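Local coordinates for DNA translocase coupling protein (Clostridium perfringens, PDB 6O1W) that probably couples ATP binding to DNA translocation as the FtsK/SpoIIIE-type motor of plasmid conjugation, here as a fragment holding the motor domain of a membrane protein, at residues Asp102-Glu107 with Ser119-Ile124; Ile124-Asn127 with His131-Ser134; Leu14-Leu19 with Glu54-Tyr59. All coordinates share one frame; numbering follows the deposited sequence.

Contact 1 of 3, residues Asp102-Glu107 with Ser119-Ile124; sequences DKYIEE and SGNIKI. With BGC (beta-D-glucopyranose), chain C.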
ATOM      1  N   ASP A 102      -8.711  17.987   0.367  1.00 35.85           N
ATOM      2  CA  ASP A 102      -9.973  17.633  -0.291  1.00 37.33           C
ATOM      3  C   ASP A 102      -9.995  17.935  -1.813  1.00 44.40           C
ATOM      4  O   ASP A 102     -10.858  17.407  -2.518  1.00 43.55           O
ATOM      5  CB  ASP A 102     -11.180  18.268   0.447  1.00 39.37           C
ATOM      6  CG  ASP A 102     -11.791  17.394   1.561  1.00 48.39           C
ATOM      7  OD1 ASP A 102     -11.183  16.356   1.918  1.00 47.76           O
ATOM      8  OD2 ASP A 102     -12.875  17.744   2.062  1.00 55.00           O
ATOM      9  N   LYS A 103      -8.996  18.694  -2.326  1.00 44.62           N
ATOM     10  CA  LYS A 103      -8.862  19.016  -3.755  1.00 45.31           C
ATOM     11  C   LYS A 103      -8.550  17.771  -4.611  1.00 49.14           C
ATOM     12  O   LYS A 103      -8.825  17.780  -5.821  1.00 49.25           O
ATOM     13  CB  LYS A 103      -7.798  20.111  -3.977  1.00 48.60           C
ATOM     14  CG  LYS A 103      -6.347  19.641  -3.853  1.00 64.75           C
ATOM     15  CD  LYS A 103      -5.351  20.742  -4.203  1.00 71.87           C
ATOM     16  CE  LYS A 103      -3.929  20.295  -3.969  1.00 79.75           C
ATOM     17  NZ  LYS A 103      -2.947  21.253  -4.552  1.00 86.20           N
ATOM     18  N   TYR A 104      -7.971  16.715  -3.981  1.00 43.39           N
ATOM     19  CA  TYR A 104      -7.628  15.454  -4.630  1.00 42.63           C
ATOM     20  C   TYR A 104      -8.837  14.536  -4.872  1.00 44.46           C
ATOM     21  O   TYR A 104      -8.736  13.628  -5.696  1.00 43.78           O
ATOM     22  CB  TYR A 104      -6.525  14.708  -3.862  1.00 44.22           C
ATOM     23  CG  TYR A 104      -5.230  15.482  -3.719  1.00 47.16           C
ATOM     24  CD1 TYR A 104      -4.407  15.710  -4.817  1.00 49.65           C
ATOM     25  CD2 TYR A 104      -4.779  15.898  -2.471  1.00 47.74           C
ATOM     26  CE1 TYR A 104      -3.198  16.394  -4.685  1.00 51.72           C
ATOM     27  CE2 TYR A 104      -3.581  16.589  -2.327  1.00 48.48           C
ATOM     28  CZ  TYR A 104      -2.796  16.842  -3.439  1.00 57.19           C
ATOM     29  OH  TYR A 104      -1.599  17.491  -3.293  1.00 61.64           O
ATOM     30  N   ILE A 105      -9.967  14.771  -4.176  1.00 41.10           N
ATOM     31  CA  ILE A 105     -11.180  13.964  -4.318  1.00 41.68           C
ATOM     32  C   ILE A 105     -11.639  13.952  -5.769  1.00 48.53           C
ATOM     33  O   ILE A 105     -11.847  15.015  -6.360  1.00 48.64           O
ATOM     34  CB  ILE A 105     -12.310  14.384  -3.332  1.00 44.38           C
ATOM     35  CG1 ILE A 105     -11.936  14.013  -1.897  1.00 44.13           C
ATOM     36  CG2 ILE A 105     -13.657  13.740  -3.718  1.00 44.15           C
ATOM     37  CD1 ILE A 105     -12.791  14.576  -0.863  1.00 50.50           C
ATOM     38  N   GLU A 106     -11.764  12.742  -6.338  1.00 46.76           N
ATOM     39  CA  GLU A 106     -12.179  12.508  -7.721  1.00 46.47           C
ATOM     40  C   GLU A 106     -13.661  12.663  -7.883  1.00 49.53           C
ATOM     41  O   GLU A 106     -14.441  12.298  -6.995  1.00 47.74           O
ATOM     42  CB  GLU A 106     -11.769  11.108  -8.190  1.00 47.96           C
ATOM     43  CG  GLU A 106     -10.266  10.881  -8.206  1.00 60.32           C
ATOM     44  CD  GLU A 106      -9.470  11.671  -9.228  1.00 79.16           C
ATOM     45  OE1 GLU A 106      -9.805  11.596 -10.429  1.00 56.11           O
ATOM     46  OE2 GLU A 106      -8.498  12.352  -8.827  1.00 85.44           O
ATOM     47  N   GLU A 107     -14.047  13.155  -9.060  1.00 47.14           N
ATOM     48  CA  GLU A 107     -15.427  13.382  -9.483  1.00 47.41           C
ATOM     49  C   GLU A 107     -16.075  12.048  -9.816  1.00 50.40           C
ATOM     50  O   GLU A 107     -17.240  11.808  -9.467  1.00 51.30           O
ATOM     51  CB  GLU A 107     -15.465  14.371 -10.678  1.00 49.73           C
ATOM     52  CG  GLU A 107     -14.550  14.030 -11.862  1.00 68.42           C
ATOM     53  CD  GLU A 107     -13.111  14.537 -11.881  1.00 98.59           C
ATOM     54  OE1 GLU A 107     -12.524  14.765 -10.797  1.00 87.77           O
ATOM     55  OE2 GLU A 107     -12.562  14.687 -12.998  1.00 95.86           O
ATOM     56  N   SER A 119       5.617  10.339 -12.005  1.00 48.02           N
ATOM     57  CA  SER A 119       4.815  11.000 -13.026  1.00 48.95           C
ATOM     58  C   SER A 119       3.356  10.852 -12.615  1.00 53.70           C
ATOM     59  O   SER A 119       2.751   9.804 -12.865  1.00 55.39           O
ATOM     60  CB  SER A 119       5.032  10.350 -14.393  1.00 53.40           C
ATOM     61  OG  SER A 119       6.389  10.380 -14.798  1.00 66.43           O
ATOM     62  N   GLY A 120       2.831  11.867 -11.933  1.00 47.89           N
ATOM     63  CA  GLY A 120       1.438  11.911 -11.487  1.00 45.74           C
ATOM     64  C   GLY A 120       1.122  11.229 -10.173  1.00 46.46           C
ATOM     65  O   GLY A 120       2.016  10.771  -9.453  1.00 46.21           O
ATOM     66  N   ASN A 121      -0.179  11.155  -9.864  1.00 39.51           N
ATOM     67  CA  ASN A 121      -0.698  10.549  -8.645  1.00 37.84           C
ATOM     68  C   ASN A 121      -1.145   9.117  -8.868  1.00 39.72           C
ATOM     69  O   ASN A 121      -1.414   8.706 -10.004  1.00 39.95           O
ATOM     70  CB  ASN A 121      -1.858  11.375  -8.098  1.00 37.01           C
ATOM     71  CG  ASN A 121      -1.440  12.732  -7.596  1.00 58.62           C
ATOM     72  OD1 ASN A 121      -0.361  12.925  -7.022  1.00 51.66           O
ATOM     73  ND2 ASN A 121      -2.294  13.707  -7.798  1.00 57.50           N
ATOM     74  N   ILE A 122      -1.199   8.346  -7.789  1.00 32.93           N
ATOM     75  CA  ILE A 122      -1.647   6.975  -7.890  1.00 32.90           C
ATOM     76  C   ILE A 122      -3.159   6.979  -7.701  1.00 35.53           C
ATOM     77  O   ILE A 122      -3.630   7.418  -6.655  1.00 33.64           O
ATOM     78  CB  ILE A 122      -0.925   6.073  -6.843  1.00 36.14           C
ATOM     79  CG1 ILE A 122       0.607   6.043  -7.072  1.00 36.52           C
ATOM     80  CG2 ILE A 122      -1.546   4.665  -6.785  1.00 35.96           C
ATOM     81  CD1 ILE A 122       1.153   5.140  -8.118  1.00 43.38           C
ATOM     82  N   LYS A 123      -3.908   6.495  -8.714  1.00 33.33           N
ATOM     83  CA  LYS A 123      -5.382   6.397  -8.674  1.00 33.32           C
ATOM     84  C   LYS A 123      -5.794   4.946  -8.729  1.00 35.71           C
ATOM     85  O   LYS A 123      -5.142   4.142  -9.406  1.00 34.85           O
ATOM     86  CB  LYS A 123      -6.051   7.177  -9.823  1.00 35.51           C
ATOM     87  CG  LYS A 123      -5.765   8.684  -9.793  1.00 44.90           C
ATOM     88  CD  LYS A 123      -6.553   9.459 -10.817  1.00 52.87           C
ATOM     89  CE  LYS A 123      -6.017  10.862 -10.935  1.00 73.26           C
ATOM     90  NZ  LYS A 123      -6.644  11.602 -12.062  1.00 89.90           N
ATOM     91  N   ILE A 124      -6.814   4.594  -7.949  1.00 31.72           N
ATOM     92  CA  ILE A 124      -7.383   3.255  -7.918  1.00 31.69           C
ATOM     93  C   ILE A 124      -8.860   3.402  -8.288  1.00 35.55           C
ATOM     94  O   ILE A 124      -9.577   4.165  -7.639  1.00 35.62           O
ATOM     95  CB  ILE A 124      -7.228   2.534  -6.544  1.00 34.71           C
ATOM     96  CG1 ILE A 124      -5.760   2.445  -6.078  1.00 35.18           C
ATOM     97  CG2 ILE A 124      -7.873   1.138  -6.581  1.00 35.17           C
ATOM     98  CD1 ILE A 124      -5.608   2.157  -4.564  1.00 28.22           C
TER
HETATM   99  C2  BGC C 501      -0.043   3.357 -11.899  1.00 78.46           C
HETATM  100  C3  BGC C 501       0.145   4.863 -12.016  1.00 79.89           C
HETATM  101  C4  BGC C 501      -1.077   5.485 -12.679  1.00 82.80           C
HETATM  102  C5  BGC C 501      -2.261   5.359 -11.727  1.00 78.12           C
HETATM  103  C6  BGC C 501      -3.618   5.461 -12.401  1.00 79.17           C
HETATM  104  C1  BGC C 501      -1.493   2.994 -11.554  1.00 78.19           C
HETATM  105  O1  BGC C 501      -2.109   2.452 -12.670  1.00 78.79           O
HETATM  106  O2  BGC C 501       0.838   2.809 -10.923  1.00 75.14           O
HETATM  107  O3  BGC C 501       1.322   5.159 -12.762  1.00 81.24           O
HETATM  108  O4  BGC C 501      -0.856   6.860 -12.989  1.00 85.02           O
HETATM  109  O5  BGC C 501      -2.211   4.115 -10.997  1.00 79.01           O
HETATM  110  O6  BGC C 501      -3.995   4.295 -13.129  1.00 75.56           O
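Glu106 and Lys123 make the one charged link here, a salt bridge with OE1 of Glu106 3.6 Å from NZ of Lys123. The carboxylate does more than face the ammonium: its other oxygen, OE2, sits 3.6 Å from CE of Lys123, so the acid group lies across the last two atoms of the lysine chain, the two side chains crossing at about a right angle. Their shapes differ. Lys123 runs fully extended beyond CG, whereas the Glu106 chain is bent at CB-CG (chi2 -68°), which turns its carboxylate toward the end of the lysine. At this separation the bridge is loose, and it lies at the surface of the protein. Glu107 adds a further acid nearby, OE2 being 6.7 Å from NZ of Lys123, probably too far for more than a diffuse electrostatic pull.

Beside this pair, Tyr104 and Asn121 touch more lightly, the ring's CD1 lying 4.2 Å from the amide ND2, with ring and amide planes 85° apart. Behind the ring, CG of Lys103 rests over the centre of one face, 4.2 Å above it, and Phe341 meets the same tyrosine from outside the two segments.

The strand also lines a glucose pocket. Lys123 O approaches O5 of the sugar at 3.3 Å, Asn121 O comes to 3.6 Å from O4, and Ile122 CD1 to 3.7 Å from O2; Phe329 and Val336 complete the site.

In the fold, residues 102-107 belong to the loop that leads into strand 111-116, and Ile105 of that loop packs on Trp151 and Lys155 at helix 142-155. Strand 121-125 is an outermost strand of the large mixed sheet, paired antiparallel with strand 111-116, whose Val111 and Val113 are touched by Glu106.

Contact 2 of 3, residues Ile124-Asn127 with His131-Ser134; sequences IDLN and HILS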
ATOM      1  N   ILE A 124      -6.814   4.594  -7.949  1.00 31.72           N
ATOM      2  CA  ILE A 124      -7.383   3.255  -7.918  1.00 31.69           C
ATOM      3  C   ILE A 124      -8.860   3.402  -8.288  1.00 35.55           C
ATOM      4  O   ILE A 124      -9.577   4.165  -7.639  1.00 35.62           O
ATOM      5  CB  ILE A 124      -7.228   2.534  -6.544  1.00 34.71           C
ATOM      6  CG1 ILE A 124      -5.760   2.445  -6.078  1.00 35.18           C
ATOM      7  CG2 ILE A 124      -7.873   1.138  -6.581  1.00 35.17           C
ATOM      8  CD1 ILE A 124      -5.608   2.157  -4.564  1.00 28.22           C
ATOM      9  N   ASP A 125      -9.304   2.674  -9.324  1.00 33.07           N
ATOM     10  CA  ASP A 125     -10.709   2.620  -9.739  1.00 32.13           C
ATOM     11  C   ASP A 125     -11.283   1.326  -9.160  1.00 33.43           C
ATOM     12  O   ASP A 125     -11.054   0.228  -9.689  1.00 31.60           O
ATOM     13  CB  ASP A 125     -10.855   2.649 -11.266  1.00 34.10           C
ATOM     14  CG  ASP A 125     -12.306   2.643 -11.748  1.00 41.94           C
ATOM     15  OD1 ASP A 125     -13.207   2.371 -10.926  1.00 42.15           O
ATOM     16  OD2 ASP A 125     -12.537   2.913 -12.947  1.00 50.89           O
ATOM     17  N   LEU A 126     -12.038   1.468  -8.063  1.00 29.82           N
ATOM     18  CA  LEU A 126     -12.639   0.346  -7.356  1.00 29.19           C
ATOM     19  C   LEU A 126     -13.594  -0.474  -8.219  1.00 32.57           C
ATOM     20  O   LEU A 126     -13.775  -1.646  -7.915  1.00 31.36           O
ATOM     21  CB  LEU A 126     -13.299   0.800  -6.044  1.00 29.39           C
ATOM     22  CG  LEU A 126     -12.360   1.440  -5.004  1.00 32.48           C
ATOM     23  CD1 LEU A 126     -13.122   1.867  -3.841  1.00 32.94           C
ATOM     24  CD2 LEU A 126     -11.287   0.471  -4.551  1.00 34.37           C
ATOM     25  N   ASN A 127     -14.106   0.078  -9.353  1.00 29.80           N
ATOM     26  CA  ASN A 127     -14.945  -0.700 -10.290  1.00 30.33           C
ATOM     27  C   ASN A 127     -14.098  -1.720 -11.102  1.00 36.66           C
ATOM     28  O   ASN A 127     -14.648  -2.669 -11.652  1.00 37.67           O
ATOM     29  CB  ASN A 127     -15.734   0.241 -11.240  1.00 28.37           C
ATOM     30  CG  ASN A 127     -16.739   1.117 -10.516  1.00 52.17           C
ATOM     31  OD1 ASN A 127     -16.743   2.347 -10.627  1.00 54.47           O
ATOM     32  ND2 ASN A 127     -17.589   0.508  -9.725  1.00 40.10           N
ATOM     33  N   HIS A 131     -10.585  -4.551  -4.345  1.00 28.12           N
ATOM     34  CA  HIS A 131     -10.075  -4.722  -2.985  1.00 25.45           C
ATOM     35  C   HIS A 131      -8.633  -4.286  -2.842  1.00 28.56           C
ATOM     36  O   HIS A 131      -7.847  -4.379  -3.792  1.00 28.72           O
ATOM     37  CB  HIS A 131     -10.295  -6.160  -2.481  1.00 25.27           C
ATOM     38  CG  HIS A 131     -11.672  -6.672  -2.765  1.00 27.45           C
ATOM     39  ND1 HIS A 131     -12.799  -6.066  -2.221  1.00 28.77           N
ATOM     40  CD2 HIS A 131     -12.066  -7.676  -3.580  1.00 28.73           C
ATOM     41  CE1 HIS A 131     -13.834  -6.736  -2.703  1.00 27.55           C
ATOM     42  NE2 HIS A 131     -13.446  -7.712  -3.527  1.00 27.79           N
ATOM     43  N   ILE A 132      -8.299  -3.782  -1.661  1.00 24.54           N
ATOM     44  CA  ILE A 132      -6.984  -3.223  -1.337  1.00 25.51           C
ATOM     45  C   ILE A 132      -6.428  -3.848  -0.058  1.00 30.17           C
ATOM     46  O   ILE A 132      -7.136  -3.960   0.949  1.00 28.47           O
ATOM     47  CB  ILE A 132      -7.123  -1.684  -1.147  1.00 28.47           C
ATOM     48  CG1 ILE A 132      -7.660  -1.008  -2.435  1.00 30.50           C
ATOM     49  CG2 ILE A 132      -5.802  -1.046  -0.649  1.00 28.17           C
ATOM     50  CD1 ILE A 132      -8.065   0.472  -2.325  1.00 34.63           C
ATOM     51  N   LEU A 133      -5.152  -4.191  -0.089  1.00 26.16           N
ATOM     52  CA  LEU A 133      -4.457  -4.676   1.089  1.00 25.70           C
ATOM     53  C   LEU A 133      -3.307  -3.684   1.333  1.00 29.65           C
ATOM     54  O   LEU A 133      -2.493  -3.421   0.420  1.00 28.64           O
ATOM     55  CB  LEU A 133      -3.925  -6.104   0.856  1.00 26.23           C
ATOM     56  CG  LEU A 133      -3.095  -6.712   2.030  1.00 33.16           C
ATOM     57  CD1 LEU A 133      -3.993  -7.333   3.060  1.00 33.09           C
ATOM     58  CD2 LEU A 133      -2.164  -7.818   1.533  1.00 38.93           C
ATOM     59  N   SER A 134      -3.260  -3.121   2.539  1.00 24.32           N
ATOM     60  CA  SER A 134      -2.230  -2.158   2.929  1.00 25.00           C
ATOM     61  C   SER A 134      -1.431  -2.759   4.063  1.00 32.14           C
ATOM     62  O   SER A 134      -2.000  -3.074   5.112  1.00 32.01           O
ATOM     63  CB  SER A 134      -2.853  -0.806   3.298  1.00 28.62           C
ATOM     64  OG  SER A 134      -1.898   0.125   3.782  1.00 30.23           O
TER
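Ile132 carries the whole contact through a single methyl, CD1, which meets Ile124 and Leu126 together. With Ile124 the approach is tip to tip, CD1 to CD1 at 3.7 Å; Leu126 instead crosses the Ile132 side chain at about a right angle and offers its CD2 methyl, 3.9 Å from the same Ile132 CD1. Both isoleucines hold CG1 anti to the carbonyl carbon and then run on nearly straight (chi2 162° in Ile124, 170° in Ile132), which carries each CD1 far enough out for the two ends to meet. All three residues are buried, so this is a small apolar junction whose packing is made by methyl groups alone.

The backbones stay well apart, Leu126 and His131 having the closest pair of CA atoms at 7.2 Å. Away from the methyls the chain turns polar and reaches solvent. Asp125, partly exposed, forms an Asx turn: its OD1 accepts the backbone N of Asn127 at 2.9 Å, met from above the carboxylate plane, 38° out of it. The turn lies where the chain leaves the strand, and Asn127 itself is exposed.

The CB of His131 is directed away from the contact, and its ND1 is hydrogen-bonded to the backbone N of Leu274. Strand 121-125 is at the margin of the mixed sheet, while strand 132-135 runs in its interior between strands 296-299 and 272-278 and leads into the Walker A loop, whose Gly139, Gly141 and Lys142 bind ATP, although no nucleotide is bound here. Helix 142-155, which follows that loop, covers the junction, with Ile149 on Ile132 and Leu153 on Leu126; Val296 of strand 296-299 touches both isoleucines.

Contact 3 of 3, residues Leu14-Leu19 with Glu54-Tyr59; sequences LAFEQL and ETWKSY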
ATOM      1  N   LEU A  14      35.377  11.235 -14.141  1.00 33.46           N
ATOM      2  CA  LEU A  14      35.562  12.665 -13.926  1.00 33.95           C
ATOM      3  C   LEU A  14      35.194  13.071 -12.486  1.00 33.77           C
ATOM      4  O   LEU A  14      35.948  13.807 -11.845  1.00 32.60           O
ATOM      5  CB  LEU A  14      34.724  13.466 -14.944  1.00 35.30           C
ATOM      6  CG  LEU A  14      34.776  15.005 -14.833  1.00 41.47           C
ATOM      7  CD1 LEU A  14      36.167  15.539 -15.121  1.00 41.64           C
ATOM      8  CD2 LEU A  14      33.734  15.649 -15.719  1.00 43.59           C
ATOM      9  N   ALA A  15      34.075  12.564 -11.982  1.00 28.77           N
ATOM     10  CA  ALA A  15      33.618  12.865 -10.630  1.00 27.97           C
ATOM     11  C   ALA A  15      34.646  12.393  -9.598  1.00 32.70           C
ATOM     12  O   ALA A  15      35.019  13.163  -8.716  1.00 31.70           O
ATOM     13  CB  ALA A  15      32.246  12.227 -10.380  1.00 27.62           C
ATOM     14  N   PHE A  16      35.157  11.146  -9.744  1.00 29.97           N
ATOM     15  CA  PHE A  16      36.120  10.592  -8.787  1.00 28.45           C
ATOM     16  C   PHE A  16      37.484  11.306  -8.812  1.00 32.25           C
ATOM     17  O   PHE A  16      38.077  11.556  -7.763  1.00 30.27           O
ATOM     18  CB  PHE A  16      36.259   9.090  -9.013  1.00 29.71           C
ATOM     19  CG  PHE A  16      35.056   8.272  -8.643  1.00 31.03           C
ATOM     20  CD1 PHE A  16      34.422   8.448  -7.414  1.00 33.35           C
ATOM     21  CD2 PHE A  16      34.593   7.272  -9.483  1.00 32.61           C
ATOM     22  CE1 PHE A  16      33.298   7.686  -7.070  1.00 33.81           C
ATOM     23  CE2 PHE A  16      33.489   6.487  -9.119  1.00 35.62           C
ATOM     24  CZ  PHE A  16      32.863   6.688  -7.909  1.00 33.11           C
ATOM     25  N   GLU A  17      37.961  11.647 -10.015  1.00 31.34           N
ATOM     26  CA  GLU A  17      39.219  12.362 -10.235  1.00 32.78           C
ATOM     27  C   GLU A  17      39.180  13.789  -9.648  1.00 35.36           C
ATOM     28  O   GLU A  17      40.156  14.207  -9.026  1.00 34.36           O
ATOM     29  CB  GLU A  17      39.527  12.398 -11.735  1.00 35.00           C
ATOM     30  CG  GLU A  17      40.184  11.116 -12.210  1.00 51.61           C
ATOM     31  CD  GLU A  17      40.383  10.984 -13.707  1.00 76.08           C
ATOM     32  OE1 GLU A  17      40.120  11.965 -14.440  1.00 63.63           O
ATOM     33  OE2 GLU A  17      40.806   9.889 -14.147  1.00 70.62           O
ATOM     34  N   GLN A  18      38.044  14.512  -9.796  1.00 33.03           N
ATOM     35  CA  GLN A  18      37.850  15.863  -9.191  1.00 33.51           C
ATOM     36  C   GLN A  18      38.009  15.773  -7.632  1.00 36.64           C
ATOM     37  O   GLN A  18      38.451  16.726  -6.995  1.00 35.65           O
ATOM     38  CB  GLN A  18      36.429  16.383  -9.495  1.00 34.81           C
ATOM     39  CG  GLN A  18      36.283  17.056 -10.845  1.00 42.54           C
ATOM     40  CD  GLN A  18      34.854  17.364 -11.215  1.00 43.86           C
ATOM     41  OE1 GLN A  18      33.871  16.816 -10.678  1.00 38.05           O
ATOM     42  NE2 GLN A  18      34.713  18.250 -12.157  1.00 34.76           N
ATOM     43  N   LEU A  19      37.666  14.607  -7.043  1.00 32.26           N
ATOM     44  CA  LEU A  19      37.785  14.374  -5.597  1.00 31.25           C
ATOM     45  C   LEU A  19      39.107  13.734  -5.200  1.00 37.60           C
ATOM     46  O   LEU A  19      39.376  13.583  -4.009  1.00 37.46           O
ATOM     47  CB  LEU A  19      36.628  13.465  -5.134  1.00 30.41           C
ATOM     48  CG  LEU A  19      35.205  13.986  -5.348  1.00 33.67           C
ATOM     49  CD1 LEU A  19      34.168  12.939  -4.959  1.00 32.84           C
ATOM     50  CD2 LEU A  19      34.995  15.309  -4.667  1.00 31.66           C
ATOM     51  N   GLU A  54      34.447   2.562   5.099  1.00 36.01           N
ATOM     52  CA  GLU A  54      34.329   3.674   6.042  1.00 36.34           C
ATOM     53  C   GLU A  54      34.718   4.999   5.377  1.00 36.14           C
ATOM     54  O   GLU A  54      34.096   6.019   5.671  1.00 34.77           O
ATOM     55  CB  GLU A  54      35.065   3.420   7.378  1.00 38.05           C
ATOM     56  CG  GLU A  54      36.303   2.536   7.292  1.00 56.91           C
ATOM     57  CD  GLU A  54      36.061   1.037   7.247  1.00 74.80           C
ATOM     58  OE1 GLU A  54      35.444   0.494   8.191  1.00 71.76           O
ATOM     59  OE2 GLU A  54      36.496   0.405   6.259  1.00 62.64           O
ATOM     60  N   THR A  55      35.665   4.962   4.421  1.00 30.94           N
ATOM     61  CA  THR A  55      36.009   6.145   3.633  1.00 31.03           C
ATOM     62  C   THR A  55      34.853   6.492   2.637  1.00 35.12           C
ATOM     63  O   THR A  55      34.437   7.647   2.593  1.00 34.25           O
ATOM     64  CB  THR A  55      37.379   6.012   2.999  1.00 35.43           C
ATOM     65  OG1 THR A  55      38.319   5.861   4.061  1.00 36.59           O
ATOM     66  CG2 THR A  55      37.758   7.253   2.163  1.00 35.45           C
ATOM     67  N   TRP A  56      34.266   5.480   1.937  1.00 29.98           N
ATOM     68  CA  TRP A  56      33.105   5.698   1.064  1.00 29.54           C
ATOM     69  C   TRP A  56      31.982   6.334   1.895  1.00 32.36           C
ATOM     70  O   TRP A  56      31.299   7.241   1.408  1.00 30.20           O
ATOM     71  CB  TRP A  56      32.565   4.364   0.472  1.00 28.37           C
ATOM     72  CG  TRP A  56      33.360   3.813  -0.681  1.00 30.25           C
ATOM     73  CD1 TRP A  56      34.479   3.039  -0.612  1.00 33.08           C
ATOM     74  CD2 TRP A  56      33.057   3.959  -2.080  1.00 30.40           C
ATOM     75  NE1 TRP A  56      34.883   2.670  -1.880  1.00 32.50           N
ATOM     76  CE2 TRP A  56      34.046   3.241  -2.800  1.00 34.18           C
ATOM     77  CE3 TRP A  56      32.087   4.687  -2.799  1.00 31.57           C
ATOM     78  CZ2 TRP A  56      34.060   3.184  -4.199  1.00 32.99           C
ATOM     79  CZ3 TRP A  56      32.116   4.652  -4.185  1.00 33.00           C
ATOM     80  CH2 TRP A  56      33.095   3.908  -4.874  1.00 33.49           C
ATOM     81  N   LYS A  57      31.784   5.847   3.147  1.00 28.62           N
ATOM     82  CA  LYS A  57      30.712   6.358   4.009  1.00 29.48           C
ATOM     83  C   LYS A  57      30.940   7.812   4.402  1.00 34.64           C
ATOM     84  O   LYS A  57      29.994   8.597   4.396  1.00 33.12           O
ATOM     85  CB  LYS A  57      30.479   5.440   5.212  1.00 32.85           C
ATOM     86  CG  LYS A  57      29.755   4.154   4.759  1.00 44.27           C
ATOM     87  CD  LYS A  57      29.408   3.199   5.888  1.00 50.36           C
ATOM     88  CE  LYS A  57      28.667   2.011   5.330  1.00 62.14           C
ATOM     89  NZ  LYS A  57      28.097   1.147   6.390  1.00 76.61           N
ATOM     90  N   SER A  58      32.207   8.191   4.634  1.00 32.38           N
ATOM     91  CA  SER A  58      32.571   9.578   4.928  1.00 33.60           C
ATOM     92  C   SER A  58      32.309  10.481   3.709  1.00 36.06           C
ATOM     93  O   SER A  58      32.038  11.683   3.852  1.00 34.64           O
ATOM     94  CB  SER A  58      34.042   9.658   5.304  1.00 37.43           C
ATOM     95  OG  SER A  58      34.163   9.160   6.624  1.00 48.67           O
ATOM     96  N   TYR A  59      32.393   9.883   2.508  1.00 29.44           N
ATOM     97  CA  TYR A  59      32.198  10.634   1.287  1.00 27.96           C
ATOM     98  C   TYR A  59      30.778  10.695   0.822  1.00 31.83           C
ATOM     99  O   TYR A  59      30.570  11.320  -0.197  1.00 34.07           O
ATOM    100  CB  TYR A  59      33.107  10.091   0.185  1.00 27.12           C
ATOM    101  CG  TYR A  59      34.442  10.791   0.140  1.00 26.69           C
ATOM    102  CD1 TYR A  59      35.461  10.455   1.030  1.00 27.42           C
ATOM    103  CD2 TYR A  59      34.695  11.789  -0.797  1.00 27.58           C
ATOM    104  CE1 TYR A  59      36.714  11.053   0.951  1.00 27.41           C
ATOM    105  CE2 TYR A  59      35.926  12.450  -0.837  1.00 28.45           C
ATOM    106  CZ  TYR A  59      36.935  12.072   0.034  1.00 33.30           C
ATOM    107  OH  TYR A  59      38.162  12.681  -0.048  1.00 32.51           O
TER
HETATM  108  O   HOH W   1      38.249  14.712  -1.852  1.00 38.14           O
HETATM  109  O   HOH W   2      40.687  12.114  -1.529  1.00 45.52           O
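Two apolar touches and a pair of bridging waters join Phe16 and Leu19 to Trp56 and Tyr59. Among the apolar touches, the buried one brings CZ, the far end of the Phe16 ring, to 4.1 Å from CH2 at the six-membered end of the Trp56 indole; the two side chains cross at about a right angle. Each aromatic starts with CG anti to its carbonyl carbon (chi1 -69° for Phe16, -78° for Trp56), and it is the length of the rings that closes the gap between the helices. Nearer the surface, Leu19 CD1 lies 4.3 Å from CD2 of Tyr59, a light contact between partly exposed residues.

The polar link runs through water. Leu19 O and Tyr59 OH are 4.2 Å apart, too far for a direct bond, and two waters span them. The first donates to Leu19 O at 2.7 Å and is equally close, 2.7 Å, to Tyr59 OH, lying at the edge of the tyrosine ring and in its plane; the second also donates to Leu19 O, more distantly at 3.2 Å, and sits 3.0 Å from Tyr59 OH. Together they give that carbonyl two partners and tie the phenol to it.

Helices 7-18 and 53-58 thus meet near their C-terminal ends, in plain packing remote from the ATP and sugar sites. Phe47 of strand 43-48 sits with Phe16 edge-to-face and also meets Trp56, and Phe21 packs edge-to-face with Trp56. Leu63 of helix 60-67 touches both Phe16 and Trp56, while Val83 and Ile85 of strand 82-89 bring the indole against the four-stranded antiparallel sheet.

Overall arrangement
Contacts 1 and 2 are neighbours, with centres 14 Å apart: they share Ile124 and follow one another along strand 121-125, contact 1 at the surface and contact 2 in the interior of the motor domain. In contact 2, the side chain of Ile124 is about 6 Å from a bound glucose. Toward the nucleotide site, empty in this chain, the side chain of Ile132 is about 9 Å from that of Lys142, and those of Asn121 and Ile124 are each about 10 Å from that of Ala340. Contact 3 stands apart, beside the N-terminal four-stranded sheet, its centre 41 Å from the centre of contact 1 and 45 Å from that of contact 2.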